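Acarbose/maltose binding protein GacH (PDB 3K01) binds acarbose and an acarbose homolog as the solute receptor of an ABC transporter, and probably also binds maltose. Local coordinates at residues D34-N37 against E38-A42; G186-P189 against Y190-L193; K307-D310 against A311-F315. One frame throughout, in Å; residues are numbered along the deposited sequence.

Contact 1: residues D34-N37 against E38-A42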
loop_
_atom_site.group_PDB
_atom_site.type_symbol
_atom_site.label_atom_id
_atom_site.label_comp_id
_atom_site.label_asym_id
_atom_site.label_seq_id
_atom_site.Cartn_x
_atom_site.Cartn_y
_atom_site.Cartn_z
ATOM N N ASP A 34 -16.236 -8.425 -0.552
ATOM C CA ASP A 34 -15.291 -7.671 -1.361
ATOM C C ASP A 34 -15.362 -6.198 -0.993
ATOM O O ASP A 34 -16.432 -5.685 -0.676
ATOM C CB ASP A 34 -15.662 -7.870 -2.828
ATOM C CG ASP A 34 -14.771 -7.097 -3.779
ATOM O OD1 ASP A 34 -13.594 -6.820 -3.451
ATOM O OD2 ASP A 34 -15.277 -6.764 -4.874
ATOM N N THR A 35 -14.217 -5.527 -1.003
ATOM C CA THR A 35 -14.152 -4.086 -0.669
ATOM C C THR A 35 -13.799 -3.235 -1.901
ATOM O O THR A 35 -13.527 -2.032 -1.761
ATOM C CB THR A 35 -13.046 -3.815 0.330
ATOM O OG1 THR A 35 -11.829 -4.288 -0.253
ATOM C CG2 THR A 35 -13.301 -4.528 1.652
ATOM N N SER A 36 -13.768 -3.823 -3.091
ATOM C CA SER A 36 -13.397 -3.069 -4.281
ATOM C C SER A 36 -14.387 -1.921 -4.532
ATOM O O SER A 36 -15.531 -1.920 -4.048
ATOM C CB SER A 36 -13.240 -3.998 -5.490
ATOM O OG SER A 36 -14.505 -4.417 -5.960
ATOM N N ASN A 37 -13.916 -0.924 -5.272
ATOM C CA ASN A 37 -14.704 0.302 -5.451
ATOM C C ASN A 37 -15.830 0.191 -6.487
ATOM O O ASN A 37 -16.030 -0.849 -7.128
ATOM C CB ASN A 37 -13.784 1.514 -5.707
ATOM C CG ASN A 37 -13.135 1.487 -7.064
ATOM O OD1 ASN A 37 -13.657 0.919 -8.014
ATOM N ND2 ASN A 37 -11.987 2.150 -7.170
ATOM N N GLU A 38 -16.559 1.295 -6.654
ATOM C CA GLU A 38 -17.706 1.331 -7.558
ATOM C C GLU A 38 -17.378 0.868 -8.975
ATOM O O GLU A 38 -18.178 0.168 -9.600
ATOM C CB GLU A 38 -18.309 2.749 -7.572
ATOM C CG GLU A 38 -19.405 2.994 -8.602
ATOM C CD GLU A 38 -20.698 2.259 -8.294
ATOM O OE1 GLU A 38 -20.981 1.972 -7.100
ATOM O OE2 GLU A 38 -21.451 1.986 -9.255
ATOM N N ALA A 39 -16.211 1.270 -9.475
ATOM C CA ALA A 39 -15.799 0.940 -10.831
ATOM C C ALA A 39 -15.285 -0.494 -10.945
ATOM O O ALA A 39 -15.245 -1.056 -12.039
ATOM C CB ALA A 39 -14.733 1.912 -11.313
ATOM N N GLU A 40 -14.849 -1.062 -9.817
ATOM C CA GLU A 40 -14.227 -2.396 -9.809
ATOM C C GLU A 40 -15.193 -3.525 -9.496
ATOM O O GLU A 40 -14.938 -4.667 -9.868
ATOM C CB GLU A 40 -13.100 -2.434 -8.778
ATOM C CG GLU A 40 -11.952 -1.517 -9.128
ATOM C CD GLU A 40 -11.017 -1.233 -7.982
ATOM O OE1 GLU A 40 -11.384 -1.471 -6.800
ATOM O OE2 GLU A 40 -9.897 -0.743 -8.287
ATOM N N LYS A 41 -16.300 -3.206 -8.822
ATOM C CA LYS A 41 -17.093 -4.264 -8.178
ATOM C C LYS A 41 -17.834 -5.176 -9.150
ATOM O O LYS A 41 -18.005 -6.364 -8.861
ATOM C CB LYS A 41 -18.033 -3.705 -7.110
ATOM C CG LYS A 41 -19.121 -2.777 -7.655
ATOM C CD LYS A 41 -19.882 -2.122 -6.524
ATOM C CE LYS A 41 -21.020 -1.254 -7.066
ATOM N NZ LYS A 41 -21.697 -0.550 -5.953
ATOM N N ALA A 42 -18.260 -4.658 -10.302
ATOM C CA ALA A 42 -18.915 -5.532 -11.295
ATOM C C ALA A 42 -17.951 -6.614 -11.779
ATOM O O ALA A 42 -18.314 -7.780 -11.900
ATOM C CB ALA A 42 -19.469 -4.728 -12.489
#
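In N37, CG sits between the backbone N and the carbonyl carbon (chi1 71°). In E40, CG lies anti to the carbonyl carbon (chi1 -65°). These rotations stack the amide of N37 on the carboxylate of E40. Their planes are 20° apart, although the two side chains cross at about a right angle. N37 OD1 accepts E40 N at 2.9 Å, with the donor almost in line with the C=O bond. The same oxygen takes a weak bond from A39 N. In return E40 OE1 accepts N37 N at 3.0 Å, in a nearly straight bond, on the anti side but tilted out of the carboxylate plane. This exchange between residues three apart is the bond pattern of a capping box. It lies between strand 28-34 and helix 41-49, in the first strand-to-helix connection of the mixed sheet. N37 O also accepts E40 N, from above the carbonyl plane, and takes a weak bond from K41 N. E40 N is thus gripped by both oxygens of N37. S36 CB packs against E40 OE1 at 3.4 Å. S36 OG lies 3.4 Å from K41 CA and bonds back to D34 OD2 at 2.7 Å. S36 N reaches D34 OD1, which makes an Asx turn at the strand end. D34 OD2 has a second partner in Y62 OH, and S36 O accepts from N64 ND2. Further along the turn, the exposed E38, bent at chi2, and the extended K41 meet in a salt bridge, with K41 NZ 2.9 Å from E38 OE1 and above its carboxylate plane.

Contact 2: residues G186-P189 against Y190-L193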
loop_
_atom_site.group_PDB
_atom_site.type_symbol
_atom_site.label_atom_id
_atom_site.label_comp_id
_atom_site.label_asym_id
_atom_site.label_seq_id
_atom_site.Cartn_x
_atom_site.Cartn_y
_atom_site.Cartn_z
ATOM N N GLY A 186 2.400 16.596 3.941
ATOM C CA GLY A 186 2.788 16.782 5.336
ATOM C C GLY A 186 1.778 16.341 6.365
ATOM O O GLY A 186 2.078 16.432 7.551
ATOM N N ASP A 187 0.585 15.931 5.934
ATOM C CA ASP A 187 -0.512 15.719 6.876
ATOM C C ASP A 187 -0.957 14.272 6.912
ATOM O O ASP A 187 -2.001 13.983 7.525
ATOM C CB ASP A 187 -1.721 16.620 6.542
ATOM C CG ASP A 187 -2.395 16.244 5.231
ATOM O OD1 ASP A 187 -1.713 15.695 4.350
ATOM O OD2 ASP A 187 -3.623 16.520 5.065
ATOM N N ASP A 188 -0.221 13.372 6.265
ATOM C CA ASP A 188 -0.619 11.964 6.242
ATOM C C ASP A 188 0.638 11.114 6.475
ATOM O O ASP A 188 1.607 11.224 5.727
ATOM C CB ASP A 188 -1.300 11.589 4.915
ATOM C CG ASP A 188 -1.848 10.184 4.939
ATOM O OD1 ASP A 188 -1.100 9.253 5.278
ATOM O OD2 ASP A 188 -3.065 10.034 4.632
ATOM N N PRO A 189 0.632 10.278 7.528
ATOM C CA PRO A 189 1.861 9.630 7.969
ATOM C C PRO A 189 2.366 8.576 6.988
ATOM O O PRO A 189 3.538 8.245 7.021
ATOM C CB PRO A 189 1.442 8.975 9.295
ATOM C CG PRO A 189 0.003 8.760 9.160
ATOM C CD PRO A 189 -0.524 9.920 8.370
ATOM N N TYR A 190 1.504 8.078 6.096
ATOM C CA TYR A 190 1.980 7.078 5.133
ATOM C C TYR A 190 3.083 7.677 4.245
ATOM O O TYR A 190 3.999 6.981 3.827
ATOM C CB TYR A 190 0.786 6.620 4.314
ATOM C CG TYR A 190 0.963 5.328 3.557
ATOM C CD1 TYR A 190 1.207 4.126 4.232
ATOM C CD2 TYR A 190 0.811 5.289 2.175
ATOM C CE1 TYR A 190 1.284 2.940 3.561
ATOM C CE2 TYR A 190 0.939 4.078 1.487
ATOM C CZ TYR A 190 1.134 2.923 2.211
ATOM O OH TYR A 190 1.259 1.713 1.550
ATOM N N TRP A 191 2.991 8.998 4.012
ATOM C CA TRP A 191 3.966 9.710 3.202
ATOM C C TRP A 191 5.262 10.022 3.920
ATOM O O TRP A 191 6.207 10.478 3.282
ATOM C CB TRP A 191 3.352 10.993 2.623
ATOM C CG TRP A 191 2.547 10.774 1.319
ATOM C CD1 TRP A 191 2.951 11.141 0.062
ATOM C CD2 TRP A 191 1.241 10.188 1.161
ATOM N NE1 TRP A 191 1.985 10.807 -0.855
ATOM C CE2 TRP A 191 0.929 10.214 -0.223
ATOM C CE3 TRP A 191 0.309 9.633 2.046
ATOM C CZ2 TRP A 191 -0.276 9.703 -0.735
ATOM C CZ3 TRP A 191 -0.888 9.126 1.541
ATOM C CH2 TRP A 191 -1.170 9.162 0.165
ATOM N N PHE A 192 5.337 9.777 5.228
ATOM C CA PHE A 192 6.616 9.861 5.897
ATOM C C PHE A 192 7.507 8.657 5.601
ATOM O O PHE A 192 8.738 8.751 5.628
ATOM C CB PHE A 192 6.375 9.993 7.416
ATOM C CG PHE A 192 7.622 10.083 8.231
ATOM C CD1 PHE A 192 8.419 11.220 8.159
ATOM C CD2 PHE A 192 7.986 9.058 9.090
ATOM C CE1 PHE A 192 9.579 11.332 8.971
ATOM C CE2 PHE A 192 9.157 9.180 9.906
ATOM C CZ PHE A 192 9.928 10.300 9.827
ATOM N N LEU A 193 6.865 7.508 5.370
ATOM C CA LEU A 193 7.604 6.268 5.343
ATOM C C LEU A 193 8.709 6.199 4.282
ATOM O O LEU A 193 9.794 5.696 4.574
ATOM C CB LEU A 193 6.648 5.056 5.295
ATOM C CG LEU A 193 5.732 4.941 6.522
ATOM C CD1 LEU A 193 4.759 3.782 6.332
ATOM C CD2 LEU A 193 6.539 4.701 7.797
#
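D188 lies beside both Y190 and W191. Its CB starts the contact, 3.8 Å from CE3 of the W191 indole. CG is placed anti to the backbone N (chi1 -174°), and this carries the carboxylate along the rim of the same ring. There D188 CG lies 3.7 Å from both W191 CE3 and CZ3. The carboxylate and indole planes are 70° apart. D188 OD1 accepts Y190 N at 3.0 Å, and the donor comes almost straight along the C-O bond. It also lies 3.4 Å from Y190 CB. On the W191 side D188 OD1 meets the ring edge in plane, 3.5 Å from W191 CE3. At the other tip, D188 OD2 lies 3.9 Å from W191 CZ3. It also has a long, weak ion pair with R185 NH2. The bond from OD1 to the backbone N two residues on makes an Asx turn, with P189 in the middle. The turn overlaps the start of a short 3-10 segment, 189-191. Two bonds of the i to i+3 kind carry the chain round: W191 N gives to D188 O at 3.1 Å, and F192 N gives to P189 O at 3.0 Å. W191 is held at several points. R185 makes a cation-pi contact with the indole, and W191 NE1 donates to V258 O in strand 254-259. The turn joins strand 180-183 to helix 193-198. P189 packs on F376 and I379 of helix 376-387, F192 stacks on Y222 of helix 216-230, and Y190 and L193 touch P294 of strand 293-302.

Contact 3: residues K307-D310 against A311-F315; sequences KNLD and ASYAF
An asparagine N-cap opens helix 309-320, with N308 just before the first turn as the cap and A311 N as its donor. N308 CG is anti to the backbone N (chi1 -160°), which turns the amide toward the first turn of the helix. N308 OD1 accepts A311 N in a weak bond of 3.3 Å. The same oxygen lies 3.3 Å from A311 CB, and ND2 is nearly as close to that methyl. ND2 donates to S27 O and T29 O, so the capping amide also ties the helix start to the region of strand 28-34. N308 O is gripped twice by S312. The backbone N of S312 gives a bond of 3.0 Å, close to the carbonyl plane, and S312 OG gives a bond of 2.8 Å from above that plane. Regular helical bonds follow from Y313 N to L309 O and from A314 N to D310 O. A311 and F315 pack on V30 of strand 28-34. L309 and S312 touch V302 of strand 293-302. L309 CB reaches Y313 CZ at 3.9 Å, and the D310 carboxylate brings OD1 to 3.8 Å from Y313 CE2. The carbonyl oxygen L309 O sits 3.2 Å above one face of the Y313 ring, offset toward its rim and nearest to CG.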
loop_
_atom_site.group_PDB
_atom_site.type_symbol
_atom_site.label_atom_id
_atom_site.label_comp_id
_atom_site.label_asym_id
_atom_site.label_seq_id
_atom_site.Cartn_x
_atom_site.Cartn_y
_atom_site.Cartn_z
ATOM N N LYS A 307 -18.296 -22.250 8.187
ATOM C CA LYS A 307 -18.897 -23.587 8.098
ATOM C C LYS A 307 -18.623 -24.241 6.761
ATOM O O LYS A 307 -19.133 -25.328 6.466
ATOM C CB LYS A 307 -20.411 -23.509 8.352
ATOM C CG LYS A 307 -20.789 -22.981 9.739
ATOM C CD LYS A 307 -20.197 -23.792 10.868
ATOM C CE LYS A 307 -20.822 -23.408 12.213
ATOM N NZ LYS A 307 -20.039 -23.990 13.350
ATOM N N ASN A 308 -17.800 -23.598 5.945
ATOM C CA ASN A 308 -17.420 -24.196 4.692
ATOM C C ASN A 308 -15.953 -23.954 4.398
ATOM O O ASN A 308 -15.580 -23.326 3.390
ATOM C CB ASN A 308 -18.313 -23.721 3.557
ATOM C CG ASN A 308 -18.262 -24.668 2.371
ATOM O OD1 ASN A 308 -17.451 -25.626 2.349
ATOM N ND2 ASN A 308 -19.111 -24.422 1.382
ATOM N N LEU A 309 -15.105 -24.461 5.274
ATOM C CA LEU A 309 -13.673 -24.230 5.134
ATOM C C LEU A 309 -13.146 -24.795 3.840
ATOM O O LEU A 309 -12.363 -24.146 3.144
ATOM C CB LEU A 309 -12.900 -24.814 6.319
ATOM C CG LEU A 309 -13.053 -24.087 7.645
ATOM C CD1 LEU A 309 -12.466 -24.950 8.746
ATOM C CD2 LEU A 309 -12.380 -22.702 7.621
ATOM N N ASP A 310 -13.547 -25.997 3.472
ATOM C CA ASP A 310 -12.949 -26.598 2.303
ATOM C C ASP A 310 -13.254 -25.816 1.022
ATOM O O ASP A 310 -12.362 -25.600 0.191
ATOM C CB ASP A 310 -13.348 -28.075 2.185
ATOM C CG ASP A 310 -12.757 -28.923 3.292
ATOM O OD1 ASP A 310 -11.644 -28.634 3.770
ATOM O OD2 ASP A 310 -13.429 -29.906 3.678
ATOM N N ALA A 311 -14.497 -25.372 0.861
ATOM C CA ALA A 311 -14.821 -24.596 -0.336
ATOM C C ALA A 311 -14.145 -23.229 -0.284
ATOM O O ALA A 311 -13.775 -22.692 -1.327
ATOM C CB ALA A 311 -16.324 -24.459 -0.517
ATOM N N SER A 312 -14.008 -22.689 0.932
ATOM C CA SER A 312 -13.340 -21.398 1.100
ATOM C C SER A 312 -11.861 -21.478 0.757
ATOM O O SER A 312 -11.330 -20.564 0.126
ATOM C CB SER A 312 -13.535 -20.844 2.514
ATOM O OG SER A 312 -14.904 -20.647 2.807
ATOM N N TYR A 313 -11.182 -22.561 1.138
ATOM C CA TYR A 313 -9.782 -22.721 0.748
ATOM C C TYR A 313 -9.674 -22.698 -0.773
ATOM O O TYR A 313 -8.795 -22.035 -1.338
ATOM C CB TYR A 313 -9.247 -24.071 1.222
ATOM C CG TYR A 313 -9.193 -24.289 2.722
ATOM C CD1 TYR A 313 -9.023 -23.233 3.623
ATOM C CD2 TYR A 313 -9.309 -25.580 3.243
ATOM C CE1 TYR A 313 -8.974 -23.466 4.999
ATOM C CE2 TYR A 313 -9.258 -25.817 4.604
ATOM C CZ TYR A 313 -9.105 -24.766 5.483
ATOM O OH TYR A 313 -9.054 -25.004 6.837
ATOM N N ALA A 314 -10.559 -23.439 -1.450
ATOM C CA ALA A 314 -10.517 -23.499 -2.891
ATOM C C ALA A 314 -10.874 -22.141 -3.522
ATOM O O ALA A 314 -10.288 -21.746 -4.547
ATOM C CB ALA A 314 -11.462 -24.592 -3.394
ATOM N N PHE A 315 -11.800 -21.422 -2.903
ATOM C CA PHE A 315 -12.175 -20.116 -3.437
ATOM C C PHE A 315 -11.013 -19.108 -3.364
ATOM O O PHE A 315 -10.752 -18.389 -4.338
ATOM C CB PHE A 315 -13.387 -19.576 -2.682
ATOM C CG PHE A 315 -13.871 -18.239 -3.195
ATOM C CD1 PHE A 315 -14.669 -18.172 -4.322
ATOM C CD2 PHE A 315 -13.503 -17.069 -2.553
ATOM C CE1 PHE A 315 -15.116 -16.945 -4.805
ATOM C CE2 PHE A 315 -13.949 -15.828 -3.020
ATOM C CZ PHE A 315 -14.755 -15.769 -4.153
#

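Overall arrangement
The three contacts follow one another along the chain, and none nests in or crosses another. Each is a local contact. Contacts 1 and 2 lie in strand-to-helix connections, and contact 3 is the capped first turn of a helix. Contact 1 closes the step from strand 28-34 to helix 41-49. Contact 2 lies between strand 180-183 and helix 193-198. Contact 3 starts helix 309-320 after strand 293-302. Contacts 1 and 3 have centres about 22 Å apart and share strand 28-34, which ends in contact 1 and packs against contact 3 through V30. Contact 2 lies across the chain's centre from contact 3, with centres about 38 Å apart. Strand 293-302 touches contact 2 at P294 and contact 3 at V302.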